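Local coordinates for RavO (Legionella pneumophila subsp. pneumophila, PDB 6DM4), which binds phosphotyrosine peptides, such as one from human Shc1, through the SH2 domain that forms this part of the longer protein, at residues 16-21 / 41-46; 69-74 / 106-111; 62-67 / 114-119; 10-15 / 99-104; 56-61 / 73-78. One frame throughout, in Å; residues are numbered along the deposited sequence.

Contact 1: residues 16-21 / 41-46; sequences RHYKEN and LRWSSA. With SO4 (sulfate ion), chain H.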
# COMPACT_ATOMS: atom_id res chain seq x y z
N ARG A 16 2.86 9.70 2.70
CA ARG A 16 3.76 10.44 1.81
C ARG A 16 5.21 10.03 1.97
O ARG A 16 6.00 10.23 1.03
CB ARG A 16 3.61 11.94 2.04
CG ARG A 16 3.97 12.41 3.44
CD ARG A 16 3.80 13.92 3.56
NE ARG A 16 4.29 14.42 4.84
CZ ARG A 16 5.55 14.76 5.07
NH1 ARG A 16 6.46 14.64 4.12
NH2 ARG A 16 5.91 15.21 6.27
N HIS A 17 5.59 9.46 3.11
CA HIS A 17 6.96 9.01 3.30
C HIS A 17 7.30 7.78 2.47
O HIS A 17 8.48 7.51 2.24
CB HIS A 17 7.24 8.71 4.77
CG HIS A 17 7.27 9.92 5.65
ND1 HIS A 17 6.14 10.41 6.28
CD2 HIS A 17 8.28 10.75 6.01
CE1 HIS A 17 6.46 11.48 6.99
NE2 HIS A 17 7.75 11.70 6.84
N TYR A 18 6.29 7.03 2.01
CA TYR A 18 6.57 5.83 1.23
C TYR A 18 6.90 6.19 -0.21
O TYR A 18 6.12 6.87 -0.89
CB TYR A 18 5.38 4.87 1.26
CG TYR A 18 5.73 3.55 0.63
CD1 TYR A 18 6.52 2.62 1.30
CD2 TYR A 18 5.31 3.24 -0.66
CE1 TYR A 18 6.87 1.42 0.72
CE2 TYR A 18 5.65 2.04 -1.25
CZ TYR A 18 6.43 1.13 -0.55
OH TYR A 18 6.78 -0.07 -1.13
N LYS A 19 8.05 5.71 -0.69
CA LYS A 19 8.57 6.02 -2.02
C LYS A 19 8.55 4.74 -2.86
O LYS A 19 9.49 3.95 -2.81
CB LYS A 19 9.98 6.59 -1.92
CG LYS A 19 10.10 7.77 -0.98
CD LYS A 19 9.27 8.94 -1.48
CE LYS A 19 9.31 10.09 -0.50
NZ LYS A 19 8.61 11.29 -1.04
N GLU A 20 7.50 4.57 -3.67
CA GLU A 20 7.35 3.34 -4.43
C GLU A 20 8.37 3.21 -5.56
O GLU A 20 8.61 2.10 -6.03
CB GLU A 20 5.93 3.22 -5.01
CG GLU A 20 5.57 4.28 -6.03
CD GLU A 20 4.89 5.48 -5.41
OE1 GLU A 20 5.16 5.77 -4.22
OE2 GLU A 20 4.07 6.13 -6.10
N ASN A 21 8.97 4.31 -6.00
CA ASN A 21 9.90 4.26 -7.12
C ASN A 21 11.36 4.23 -6.68
O ASN A 21 12.25 4.38 -7.52
CB ASN A 21 9.66 5.44 -8.07
CG ASN A 21 8.28 5.39 -8.71
OD1 ASN A 21 7.54 6.38 -8.70
ND2 ASN A 21 7.93 4.24 -9.28
N LEU A 41 10.23 5.63 3.58
CA LEU A 41 9.93 4.21 3.61
C LEU A 41 9.96 3.68 2.18
O LEU A 41 9.70 4.41 1.22
CB LEU A 41 8.56 3.96 4.24
CG LEU A 41 8.44 4.40 5.70
CD1 LEU A 41 7.02 4.30 6.18
CD2 LEU A 41 9.35 3.56 6.57
N ARG A 42 10.30 2.40 2.04
CA ARG A 42 10.49 1.85 0.71
C ARG A 42 10.31 0.35 0.76
O ARG A 42 10.35 -0.26 1.83
CB ARG A 42 11.88 2.19 0.15
CG ARG A 42 13.02 1.81 1.08
CD ARG A 42 14.36 2.21 0.52
NE ARG A 42 15.46 1.90 1.43
CZ ARG A 42 15.98 0.69 1.59
NH1 ARG A 42 15.49 -0.33 0.88
NH2 ARG A 42 16.98 0.49 2.43
N TRP A 43 10.13 -0.23 -0.42
CA TRP A 43 10.01 -1.68 -0.54
C TRP A 43 11.38 -2.32 -0.28
O TRP A 43 12.34 -2.03 -0.99
CB TRP A 43 9.47 -2.02 -1.92
CG TRP A 43 9.07 -3.46 -2.15
CD1 TRP A 43 9.79 -4.40 -2.82
CD2 TRP A 43 7.85 -4.10 -1.74
NE1 TRP A 43 9.11 -5.58 -2.86
CE2 TRP A 43 7.92 -5.43 -2.20
CE3 TRP A 43 6.72 -3.69 -1.03
CZ2 TRP A 43 6.89 -6.35 -1.97
CZ3 TRP A 43 5.70 -4.60 -0.81
CH2 TRP A 43 5.80 -5.92 -1.27
N SER A 44 11.46 -3.17 0.74
CA SER A 44 12.73 -3.72 1.19
C SER A 44 13.26 -4.79 0.24
O SER A 44 12.49 -5.52 -0.40
CB SER A 44 12.57 -4.33 2.59
OG SER A 44 13.66 -5.17 2.93
N SER A 45 14.59 -4.88 0.18
CA SER A 45 15.24 -5.91 -0.63
C SER A 45 14.91 -7.32 -0.16
O SER A 45 15.02 -8.26 -0.95
CB SER A 45 16.76 -5.71 -0.60
OG SER A 45 17.31 -6.16 0.63
N ALA A 46 14.53 -7.49 1.11
CA ALA A 46 14.26 -8.82 1.64
C ALA A 46 13.04 -9.47 1.03
O ALA A 46 12.86 -10.68 1.20
CB ALA A 46 14.11 -8.76 3.16
S SO4 H . 9.60 14.86 6.47
O1 SO4 H . 9.16 15.32 5.16
O2 SO4 H . 10.77 15.63 6.89
O3 SO4 H . 9.95 13.45 6.40
O4 SO4 H . 8.53 15.06 7.44
O HOH W 1 10.09 1.26 -2.77
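Leu-41 bonds segment 16-21 through both its backbone N and its O: Leu-41 N donates to His-17 O at 2.9 Å, while Leu-41 O accepts from Lys-19 N at 2.8 Å. These two bonds bracket Tyr-18 and bridge it to the edge strand 40-43. With CG anti to the backbone N (chi1 -172°), the tyrosine ring lies alongside the strand backbone. A flat aromatic ring can rest against the main chain from Leu-41 to Trp-43, and Tyr-18 CE1 is 3.6 Å from Arg-42 C. Its CD1 meets Leu-41 CB at 3.8 Å, and its OH ends 3.4 Å from Trp-43 CB, close to the indole rim. Further on, a water accepts from Trp-43 N at 2.8 Å and also touches Lys-19 O, carrying the link beyond the last direct bond. His-17 turns away from the strand. Its ND1 is held by Asp-15, its ring stacks on Phe-39, and NE2 makes weak bonds to a sulfate that Arg-16 binds more firmly, NH1 reaching O1 at 3.0 Å and NH2 reaching O4 at 2.9 Å. The sulfate probably comes from the crystallisation liquor. Ser-44 and Ser-45 bond the modified tyrosine of the bound peptide, as expected for the phosphotyrosine pocket of an SH2 domain. Backbone bonds, then, join the loop to the edge strand. Arg-42 points to the other side, where Ser-61 and Ser-70 position its guanidinium; NH2 also bonds the modified side chain, and the positive charge probably favours the phosphate there.

Contact 2: residues 69-74 / 106-111; sequences HSIRYG and TQHITQ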
# COMPACT_ATOMS: atom_id res chain seq x y z
N HIS A 69 21.50 5.73 6.53
CA HIS A 69 21.22 4.60 7.40
C HIS A 69 19.85 4.04 7.07
O HIS A 69 18.94 4.78 6.65
CB HIS A 69 21.28 5.01 8.88
CG HIS A 69 22.58 5.64 9.27
ND1 HIS A 69 23.59 4.94 9.90
CD2 HIS A 69 23.05 6.90 9.11
CE1 HIS A 69 24.61 5.75 10.12
NE2 HIS A 69 24.31 6.94 9.64
N SER A 70 19.69 2.74 7.26
CA SER A 70 18.42 2.09 6.99
C SER A 70 18.02 1.20 8.16
O SER A 70 18.85 0.78 8.96
CB SER A 70 18.49 1.27 5.68
OG SER A 70 18.53 2.13 4.55
N ILE A 71 16.71 0.96 8.26
CA ILE A 71 16.14 0.05 9.25
C ILE A 71 15.16 -0.85 8.51
O ILE A 71 14.35 -0.36 7.71
CB ILE A 71 15.41 0.80 10.38
CG1 ILE A 71 16.30 1.87 11.00
CG2 ILE A 71 14.91 -0.17 11.45
CD1 ILE A 71 15.53 2.84 11.87
N ARG A 72 15.21 -2.15 8.76
CA ARG A 72 14.30 -3.08 8.11
C ARG A 72 13.17 -3.46 9.05
O ARG A 72 13.40 -3.80 10.21
CB ARG A 72 15.03 -4.34 7.64
CG ARG A 72 14.13 -5.27 6.84
CD ARG A 72 14.84 -6.53 6.43
NE ARG A 72 15.94 -6.25 5.51
CZ ARG A 72 16.90 -7.13 5.22
NH1 ARG A 72 16.89 -8.33 5.78
NH2 ARG A 72 17.87 -6.80 4.37
N TYR A 73 11.94 -3.39 8.54
CA TYR A 73 10.74 -3.77 9.28
C TYR A 73 10.02 -4.91 8.57
O TYR A 73 10.16 -5.08 7.35
CB TYR A 73 9.79 -2.58 9.45
CG TYR A 73 10.39 -1.44 10.23
CD1 TYR A 73 10.46 -1.48 11.62
CD2 TYR A 73 10.91 -0.34 9.59
CE1 TYR A 73 11.02 -0.45 12.34
CE2 TYR A 73 11.48 0.70 10.29
CZ TYR A 73 11.53 0.64 11.66
OH TYR A 73 12.10 1.69 12.35
N GLY A 74 9.25 -5.67 9.33
CA GLY A 74 8.47 -6.76 8.77
C GLY A 74 7.07 -6.76 9.34
O GLY A 74 6.85 -6.42 10.50
N THR A 106 7.25 6.37 12.62
CA THR A 106 7.88 7.68 12.71
C THR A 106 8.69 7.81 14.00
O THR A 106 9.82 8.30 13.99
CB THR A 106 6.83 8.78 12.61
OG1 THR A 106 6.21 8.73 11.32
CG2 THR A 106 7.47 10.15 12.80
N GLN A 107 8.11 7.37 15.12
CA GLN A 107 8.84 7.44 16.39
C GLN A 107 10.05 6.51 16.39
O GLN A 107 11.12 6.88 16.86
CB GLN A 107 7.91 7.11 17.55
CG GLN A 107 6.86 8.17 17.79
CD GLN A 107 7.47 9.52 18.09
OE1 GLN A 107 8.40 9.63 18.88
NE2 GLN A 107 6.95 10.56 17.45
N HIS A 108 9.89 5.29 15.88
CA HIS A 108 11.01 4.34 15.87
C HIS A 108 12.15 4.83 14.99
O HIS A 108 13.32 4.65 15.32
CB HIS A 108 10.52 2.97 15.39
CG HIS A 108 11.49 1.85 15.64
ND1 HIS A 108 12.47 1.50 14.73
CD2 HIS A 108 11.62 1.00 16.68
CE1 HIS A 108 13.17 0.49 15.21
NE2 HIS A 108 12.67 0.16 16.39
N ILE A 109 11.81 5.46 13.86
CA ILE A 109 12.83 5.91 12.92
C ILE A 109 13.50 7.20 13.40
O ILE A 109 14.73 7.31 13.39
CB ILE A 109 12.22 6.09 11.52
CG1 ILE A 109 11.80 4.73 10.94
CG2 ILE A 109 13.22 6.75 10.57
CD1 ILE A 109 10.64 4.81 9.96
N THR A 110 12.70 8.19 13.79
CA THR A 110 13.28 9.49 14.13
C THR A 110 14.06 9.43 15.44
O THR A 110 15.09 10.09 15.58
CB THR A 110 12.21 10.57 14.20
OG1 THR A 110 11.24 10.23 15.19
CG2 THR A 110 11.51 10.73 12.85
N GLN A 111 13.59 8.64 16.41
CA GLN A 111 14.37 8.46 17.63
C GLN A 111 15.67 7.73 17.34
O GLN A 111 16.71 8.05 17.92
CB GLN A 111 13.55 7.71 18.68
CG GLN A 111 12.38 8.51 19.26
CD GLN A 111 11.69 7.79 20.42
OE1 GLN A 111 12.32 7.05 21.18
NE2 GLN A 111 10.39 8.02 20.56
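His-108 comes first along helix 101-119 to meet strand 67-76, its CG anti to the backbone N (chi1 -167°), which carries the imidazole off the helix toward the sheet. ND1 lies at the edge of the Tyr-73 ring, near its plane, and pairs with Tyr-73 OH; either could be the donor. The modelled separation of 2.4 Å between Tyr-73 OH and His-108 ND1 is very short, and as the histidine was built in two conformers its exact length is doubtful. The rings form an offset edge-to-face pair, the tyrosine edge toward the imidazole face, with planes at 75° and centroids 5.2 Å apart. On the same imidazole, CE1 comes within 4.2 Å of Ile-71 CG2, which sits at the ring edge. Next in sequence, Ile-109 offers CG1 to the tyrosine from another direction, 3.4 Å from Tyr-73 OH and 4.1 Å from Tyr-73 CE2. It also faces Ile-71, whose CD1 is 4.3 Å from Ile-109 CG1. Branched aliphatic residues suit both places, since they fill the width between a strand and a helix whose axes are 10.1 Å apart and run at 150°. Alternate strand residues point the other way: Arg-72 reaches the modified side chain of the bound peptide, and Ser-70 bonds the peptide through its backbone. Ile-71 itself also touches an apolar peptide side chain. In the modelled conformer the tyrosine hydroxyl, flanked by Ile-109, has His-108 ND1 as its partner, a probable polar link between helix and sheet at the border of the apolar layer.

Contact 3: residues 62-67 / 114-119; sequences FQASDG and ELIEKA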
# COMPACT_ATOMS: atom_id res chain seq x y z
N PHE A 62 17.27 7.05 6.17
CA PHE A 62 17.45 8.45 6.51
C PHE A 62 18.93 8.79 6.36
O PHE A 62 19.77 7.91 6.18
CB PHE A 62 16.95 8.78 7.92
CG PHE A 62 17.54 7.93 9.00
CD1 PHE A 62 18.75 8.27 9.59
CD2 PHE A 62 16.89 6.78 9.43
CE1 PHE A 62 19.31 7.49 10.58
CE2 PHE A 62 17.45 5.99 10.43
CZ PHE A 62 18.65 6.35 11.00
N GLN A 63 19.24 10.08 6.44
CA GLN A 63 20.59 10.56 6.23
C GLN A 63 21.07 11.31 7.47
O GLN A 63 20.34 12.14 8.01
CB GLN A 63 20.67 11.47 5.00
CG GLN A 63 22.09 11.89 4.64
CD GLN A 63 22.15 12.64 3.32
OE1 GLN A 63 22.98 12.33 2.47
NE2 GLN A 63 21.28 13.62 3.16
N ALA A 64 22.29 11.00 7.90
CA ALA A 64 23.03 11.77 8.88
C ALA A 64 24.34 12.23 8.24
O ALA A 64 24.59 12.00 7.06
CB ALA A 64 23.29 10.95 10.15
N SER A 65 25.19 12.88 9.05
CA SER A 65 26.42 13.45 8.49
C SER A 65 27.41 12.38 8.05
O SER A 65 28.31 12.68 7.26
CB SER A 65 27.08 14.38 9.51
OG SER A 65 27.41 13.69 10.70
N ASP A 66 27.26 11.14 8.52
CA ASP A 66 28.14 10.06 8.10
C ASP A 66 27.55 9.21 6.99
O ASP A 66 28.15 8.21 6.60
CB ASP A 66 28.51 9.18 9.31
CG ASP A 66 27.38 8.25 9.72
OD1 ASP A 66 26.20 8.59 9.49
OD2 ASP A 66 27.68 7.18 10.29
N GLY A 67 26.39 9.59 6.45
CA GLY A 67 25.82 8.87 5.33
C GLY A 67 24.40 8.40 5.56
O GLY A 67 23.71 8.84 6.49
N GLU A 114 17.96 10.10 15.92
CA GLU A 114 18.47 10.96 16.98
C GLU A 114 19.67 10.33 17.68
O GLU A 114 20.66 11.01 17.96
CB GLU A 114 17.36 11.28 17.98
CG GLU A 114 17.77 12.19 19.12
CD GLU A 114 16.60 12.97 19.68
OE1 GLU A 114 15.46 12.76 19.21
OE2 GLU A 114 16.82 13.79 20.60
N LEU A 115 19.59 9.03 17.98
CA LEU A 115 20.71 8.34 18.61
C LEU A 115 21.95 8.40 17.73
O LEU A 115 23.06 8.63 18.22
CB LEU A 115 20.35 6.89 18.90
CG LEU A 115 19.45 6.57 20.09
CD1 LEU A 115 19.25 5.08 20.20
CD2 LEU A 115 20.03 7.13 21.38
N ILE A 116 21.78 8.18 16.42
CA ILE A 116 22.90 8.23 15.49
C ILE A 116 23.54 9.61 15.49
O ILE A 116 24.76 9.76 15.61
CB ILE A 116 22.45 7.83 14.07
CG1 ILE A 116 21.94 6.38 14.06
CG2 ILE A 116 23.58 8.04 13.06
CD1 ILE A 116 23.02 5.35 14.19
N GLU A 117 22.71 10.66 15.36
CA GLU A 117 23.23 12.02 15.24
C GLU A 117 23.94 12.46 16.51
O GLU A 117 24.93 13.20 16.45
CB GLU A 117 22.08 12.98 14.93
CG GLU A 117 21.51 12.85 13.53
CD GLU A 117 20.46 13.91 13.25
OE1 GLU A 117 19.87 14.43 14.21
OE2 GLU A 117 20.24 14.22 12.06
N LYS A 118 23.45 12.04 17.67
CA LYS A 118 24.09 12.45 18.92
C LYS A 118 25.42 11.74 19.12
O LYS A 118 26.32 12.30 19.77
CB LYS A 118 23.15 12.20 20.10
CG LYS A 118 22.26 13.39 20.43
CD LYS A 118 20.92 12.95 20.99
CE LYS A 118 19.99 14.14 21.19
NZ LYS A 118 19.70 14.86 19.92
N ALA A 119 25.57 10.53 18.59
CA ALA A 119 26.83 9.81 18.71
C ALA A 119 27.90 10.39 17.79
O ALA A 119 29.10 10.26 18.08
CB ALA A 119 26.63 8.33 18.41
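At the tip of the beta hairpin formed by strands 55-64 and 67-76, Ala-64 and Phe-62 face Ile-116 on the last turns of helix 101-119. A type I turn from Ala-64 to Gly-67 closes the hairpin, with Ala-64 N bonded to Gly-67 O at 2.9 Å and Gly-67 N to Ala-64 O at 3.1 Å. Gly-67 has backbone angles (phi 126°) at which a side chain would press on the preceding carbonyl oxygen, so glycine fits this corner. Between hairpin and helix the touch is apolar and light. Ile-116 spreads two branches: CG2, anti to the backbone N, lies 4.1 Å from Ala-64 CB, whereas CG1 approaches Phe-62 CZ at 4.5 Å from the edge of the ring, near its plane. The small alanine lets the helix come close, and in the conformer modelled Glu-117 lays its CG against the same methyl at 4.3 Å from Ala-64 CB. The charged ends look elsewhere, Glu-117 in that conformer forming a salt bridge with Lys-113, and Asp-66 bonding His-69. The strand and helix segments run nearly parallel, at 14°. Phe-62 continues inward to Phe-39, Ile-71 and Ile-109, while Leu-120, just past the helix, packs on Ala-64 and the turn.

Contact 4: residues 10-15 / 99-104; sequences EEIFVD and LGVMAT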
# COMPACT_ATOMS: atom_id res chain seq x y z
N GLU A 10 -1.95 -0.86 3.89
CA GLU A 10 -2.66 0.35 3.47
C GLU A 10 -2.13 1.57 4.20
O GLU A 10 -1.84 2.60 3.59
CB GLU A 10 -4.16 0.18 3.71
CG GLU A 10 -5.04 1.28 3.10
CD GLU A 10 -6.43 1.35 3.73
OE1 GLU A 10 -6.52 1.25 4.97
OE2 GLU A 10 -7.43 1.49 3.00
N GLU A 11 -1.99 1.47 5.53
CA GLU A 11 -1.53 2.61 6.32
C GLU A 11 -0.15 3.06 5.88
O GLU A 11 0.13 4.27 5.84
CB GLU A 11 -1.53 2.23 7.81
CG GLU A 11 -2.64 2.88 8.62
CD GLU A 11 -2.65 2.44 10.07
OE1 GLU A 11 -3.02 1.28 10.34
OE2 GLU A 11 -2.29 3.26 10.94
N ILE A 12 0.73 2.12 5.55
CA ILE A 12 2.09 2.47 5.16
C ILE A 12 2.12 3.02 3.73
O ILE A 12 2.71 4.07 3.47
CB ILE A 12 3.03 1.25 5.31
CG1 ILE A 12 3.14 0.84 6.78
CG2 ILE A 12 4.43 1.54 4.74
CD1 ILE A 12 4.03 -0.36 7.00
N PHE A 13 1.48 2.31 2.80
CA PHE A 13 1.66 2.62 1.39
C PHE A 13 0.97 3.91 0.96
O PHE A 13 1.34 4.49 -0.07
CB PHE A 13 1.18 1.46 0.52
CG PHE A 13 2.03 0.22 0.64
CD1 PHE A 13 3.35 0.31 1.03
CD2 PHE A 13 1.50 -1.03 0.35
CE1 PHE A 13 4.14 -0.83 1.13
CE2 PHE A 13 2.28 -2.17 0.46
CZ PHE A 13 3.59 -2.07 0.85
N VAL A 14 -0.04 4.37 1.71
CA VAL A 14 -0.67 5.65 1.36
C VAL A 14 0.09 6.84 1.92
O VAL A 14 -0.21 7.98 1.55
CB VAL A 14 -2.14 5.75 1.84
CG1 VAL A 14 -2.95 4.54 1.40
CG2 VAL A 14 -2.19 5.91 3.35
N ASP A 15 1.04 6.62 2.81
CA ASP A 15 1.71 7.72 3.49
C ASP A 15 2.72 8.37 2.56
O ASP A 15 3.36 7.71 1.75
CB ASP A 15 2.39 7.23 4.77
CG ASP A 15 2.95 8.37 5.60
OD1 ASP A 15 2.23 8.87 6.49
OD2 ASP A 15 4.11 8.77 5.36
N LEU A 99 -1.81 6.41 17.86
CA LEU A 99 -2.21 7.08 16.62
C LEU A 99 -1.95 6.24 15.38
O LEU A 99 -2.17 6.72 14.26
CB LEU A 99 -1.51 8.43 16.50
CG LEU A 99 -2.07 9.56 17.37
CD1 LEU A 99 -1.34 10.87 17.08
CD2 LEU A 99 -3.56 9.72 17.16
N GLY A 100 -1.48 5.01 15.53
CA GLY A 100 -1.46 4.09 14.41
C GLY A 100 -0.05 3.75 13.95
O GLY A 100 0.96 4.09 14.58
N VAL A 101 -0.01 3.05 12.81
CA VAL A 101 1.23 2.42 12.36
C VAL A 101 2.25 3.47 11.94
O VAL A 101 3.42 3.41 12.33
CB VAL A 101 0.94 1.43 11.23
CG1 VAL A 101 2.25 0.88 10.66
CG2 VAL A 101 0.05 0.30 11.72
N MET A 102 1.83 4.45 11.14
CA MET A 102 2.78 5.46 10.69
C MET A 102 3.28 6.30 11.86
O MET A 102 4.46 6.65 11.92
CB MET A 102 2.15 6.37 9.62
CG MET A 102 2.30 5.89 8.18
SD MET A 102 3.96 5.32 7.71
CE MET A 102 4.99 6.69 8.26
N ALA A 103 2.39 6.60 12.81
CA ALA A 103 2.83 7.28 14.03
C ALA A 103 3.86 6.45 14.78
O ALA A 103 4.77 7.01 15.41
CB ALA A 103 1.64 7.59 14.93
N THR A 104 3.75 5.12 14.70
CA THR A 104 4.69 4.25 15.39
C THR A 104 6.04 4.23 14.67
O THR A 104 7.09 4.45 15.29
CB THR A 104 4.12 2.83 15.48
OG1 THR A 104 2.87 2.86 16.18
CG2 THR A 104 5.09 1.92 16.21
O HOH W 2 -0.74 4.96 10.19
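The backbone at Glu-11 and Ile-12, in the last turns of helix 4-13, passes the first turn of helix 101-119, with Ile-12 CA 6.3 Å from Met-102 CA. Glu-11 reaches across with its chain extended beyond CG, and OE2 accepts from Val-101 N at 3.0 Å; the N-H comes in from above the carboxylate plane. Gly-100 stands at the N-cap position just before Val-101. Having no side chain, it leaves room for that carboxylate, whose OE2 lies 3.7 Å from Gly-100 CA. A glutamate suits an N-terminal helix end, where its negative charge would be favoured by the N-H groups pointing outward. A water accepts from Met-102 N at 2.8 Å; it is also modelled beside Glu-11 OE2, at a distance too short to be trusted. In this SH2 domain both helices cover the same face of the antiparallel sheet, the end of one meeting the beginning of the other, and Ile-12 and Met-102 both pack on Leu-41 of strand 40-43. Between the helices, Ile-12 CG1 meets Val-101 CG1 at 4.0 Å, the two side chains crossing at about a right angle. Bent at chi2 (-46°) and chi3, Met-102 crosses Asp-15 obliquely: its CG is 3.4 Å from Asp-15 OD1, and its CE 3.7 Å from Asp-15 OD2. The flexible thioether can follow the shape of the carboxylate, whose OD2 is bonded to His-17. On the far side of helix 4-13, Phe-13 meets Phe-13 of the second subunit.

Contact 5: residues 56-61 / 73-78; sequences VFIAAS and YGINKN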
# COMPACT_ATOMS: atom_id res chain seq x y z
N VAL A 56 5.99 -9.38 5.09
CA VAL A 56 6.21 -8.37 4.07
C VAL A 56 7.20 -7.36 4.64
O VAL A 56 7.00 -6.86 5.75
CB VAL A 56 4.89 -7.69 3.65
CG1 VAL A 56 5.17 -6.51 2.72
CG2 VAL A 56 3.97 -8.69 2.99
N PHE A 57 8.27 -7.09 3.90
CA PHE A 57 9.38 -6.32 4.43
C PHE A 57 9.33 -4.88 3.91
O PHE A 57 9.15 -4.65 2.71
CB PHE A 57 10.71 -6.97 4.05
CG PHE A 57 10.92 -8.33 4.65
CD1 PHE A 57 11.45 -8.46 5.92
CD2 PHE A 57 10.61 -9.48 3.94
CE1 PHE A 57 11.65 -9.72 6.48
CE2 PHE A 57 10.81 -10.73 4.49
CZ PHE A 57 11.33 -10.85 5.76
N ILE A 58 9.48 -3.93 4.83
CA ILE A 58 9.52 -2.51 4.52
C ILE A 58 10.76 -1.92 5.17
O ILE A 58 11.01 -2.17 6.35
CB ILE A 58 8.26 -1.77 5.03
CG1 ILE A 58 6.99 -2.46 4.53
CG2 ILE A 58 8.30 -0.31 4.60
CD1 ILE A 58 6.84 -2.45 3.04
N ALA A 59 11.53 -1.16 4.40
CA ALA A 59 12.72 -0.52 4.94
C ALA A 59 12.49 0.97 5.12
O ALA A 59 11.77 1.60 4.34
CB ALA A 59 13.94 -0.74 4.04
N ALA A 60 13.08 1.53 6.16
CA ALA A 60 13.22 2.97 6.32
C ALA A 60 14.64 3.38 5.98
O ALA A 60 15.58 2.61 6.16
CB ALA A 60 12.88 3.40 7.74
N SER A 61 14.80 4.59 5.47
CA SER A 61 16.12 5.16 5.20
C SER A 61 16.13 6.61 5.64
O SER A 61 15.12 7.31 5.52
CB SER A 61 16.49 5.05 3.71
OG SER A 61 16.70 3.70 3.33
N TYR A 73 11.94 -3.39 8.54
CA TYR A 73 10.74 -3.77 9.28
C TYR A 73 10.02 -4.91 8.57
O TYR A 73 10.16 -5.08 7.35
CB TYR A 73 9.79 -2.58 9.45
CG TYR A 73 10.39 -1.44 10.23
CD1 TYR A 73 10.46 -1.48 11.62
CD2 TYR A 73 10.91 -0.34 9.59
CE1 TYR A 73 11.02 -0.45 12.34
CE2 TYR A 73 11.48 0.70 10.29
CZ TYR A 73 11.53 0.64 11.66
OH TYR A 73 12.10 1.69 12.35
N GLY A 74 9.25 -5.67 9.33
CA GLY A 74 8.47 -6.76 8.77
C GLY A 74 7.07 -6.76 9.34
O GLY A 74 6.85 -6.42 10.50
N ILE A 75 6.12 -7.16 8.50
CA ILE A 75 4.72 -7.33 8.88
C ILE A 75 4.34 -8.78 8.64
O ILE A 75 4.50 -9.29 7.52
CB ILE A 75 3.79 -6.39 8.09
CG1 ILE A 75 4.31 -4.96 8.10
CG2 ILE A 75 2.36 -6.47 8.63
CD1 ILE A 75 3.70 -4.09 7.01
N ASN A 76 3.83 -9.45 9.67
CA ASN A 76 3.46 -10.85 9.50
C ASN A 76 2.02 -10.96 9.00
O ASN A 76 1.32 -9.96 8.83
CB ASN A 76 3.70 -11.64 10.80
CG ASN A 76 2.73 -11.30 11.94
OD1 ASN A 76 1.65 -10.73 11.74
ND2 ASN A 76 3.11 -11.69 13.15
N LYS A 77 1.57 -12.20 8.76
CA LYS A 77 0.27 -12.43 8.13
C LYS A 77 -0.88 -11.87 8.96
O LYS A 77 -1.92 -11.50 8.40
CB LYS A 77 0.05 -13.92 7.89
CG LYS A 77 1.12 -14.60 7.05
CD LYS A 77 0.98 -14.26 5.58
CE LYS A 77 2.33 -13.93 4.96
NZ LYS A 77 2.34 -14.17 3.49
N ASN A 78 -0.73 -11.82 10.28
CA ASN A 78 -1.78 -11.29 11.14
C ASN A 78 -1.56 -9.82 11.50
O ASN A 78 -2.17 -9.33 12.46
CB ASN A 78 -1.90 -12.15 12.41
CG ASN A 78 -2.21 -13.61 12.09
OD1 ASN A 78 -3.25 -13.91 11.49
ND2 ASN A 78 -1.34 -14.51 12.51
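Val-56 begins the ladder with a hydrogen-bonded antiparallel pair: its N-H reaches Ile-75 O at 2.9 Å, and Val-56 O accepts from Ile-75 N at the same 2.9 Å. The CA of Gly-74 adds a CA-H...O contact of 3.4 Å to Val-56 O. Phe-57 follows in a non-hydrogen-bonded pair with Gly-74, on the face opposite to Val-56. Phe-57 CB lies 3.8 Å from Tyr-73 O of strand 67-76. Glycine suits the place across from it, since a side chain there would share the face with the aromatic ring; Phe-57 also rests on Ile-84 of strand 81-84. These are the second and third of the five strands of the SH2 sheet, forming the hairpin 55-64/67-76, their short axes at 154°. Ile-58 repeats the hydrogen-bonded pattern with Tyr-73, its N 2.9 Å from Tyr-73 O and its O 2.7 Å from Tyr-73 N. Its side chain joins Val-56, Tyr-73 and Ile-75 on the face covered by helices 4-13 and 101-119, where Ile-58 CG1 comes 4.4 Å from Ile-75 CD1. Beta-branched residues suit such strands, favouring the extended backbone and giving broad apolar surface to Ile-12 and Phe-13 of the first helix. Ala-59 points to the other face, where it packs on the modified side chain of the bound peptide. Ala-60 returns to the helix-covered face, and its small CB sits at the edge of the Tyr-73 ring, in plane, 4.0 Å from Tyr-73 CE2.

From the N terminus, helix 4-13 opens contact 4, whose long loop closes only at the start of helix 101-119. Contact 1 follows at once, closing a short loop round helix 25-34 and fixing the outer strand 40-43; it and contact 5 lie wholly within the span of contact 4. Contact 5 zips the hairpin from 56-61 to 73-78. Contact 3 opens at 62-67, and contact 2 opens at 69-74, sharing Tyr-73 and Gly-74 with the end of contact 5. Contact 3 crosses contact 5 and encloses contact 2, while contact 4 crosses both 2 and 3. Contacts 4, 2 and 3 follow one another along helix 101-119, tying it to helix 4-13, the central strand and the hairpin tip.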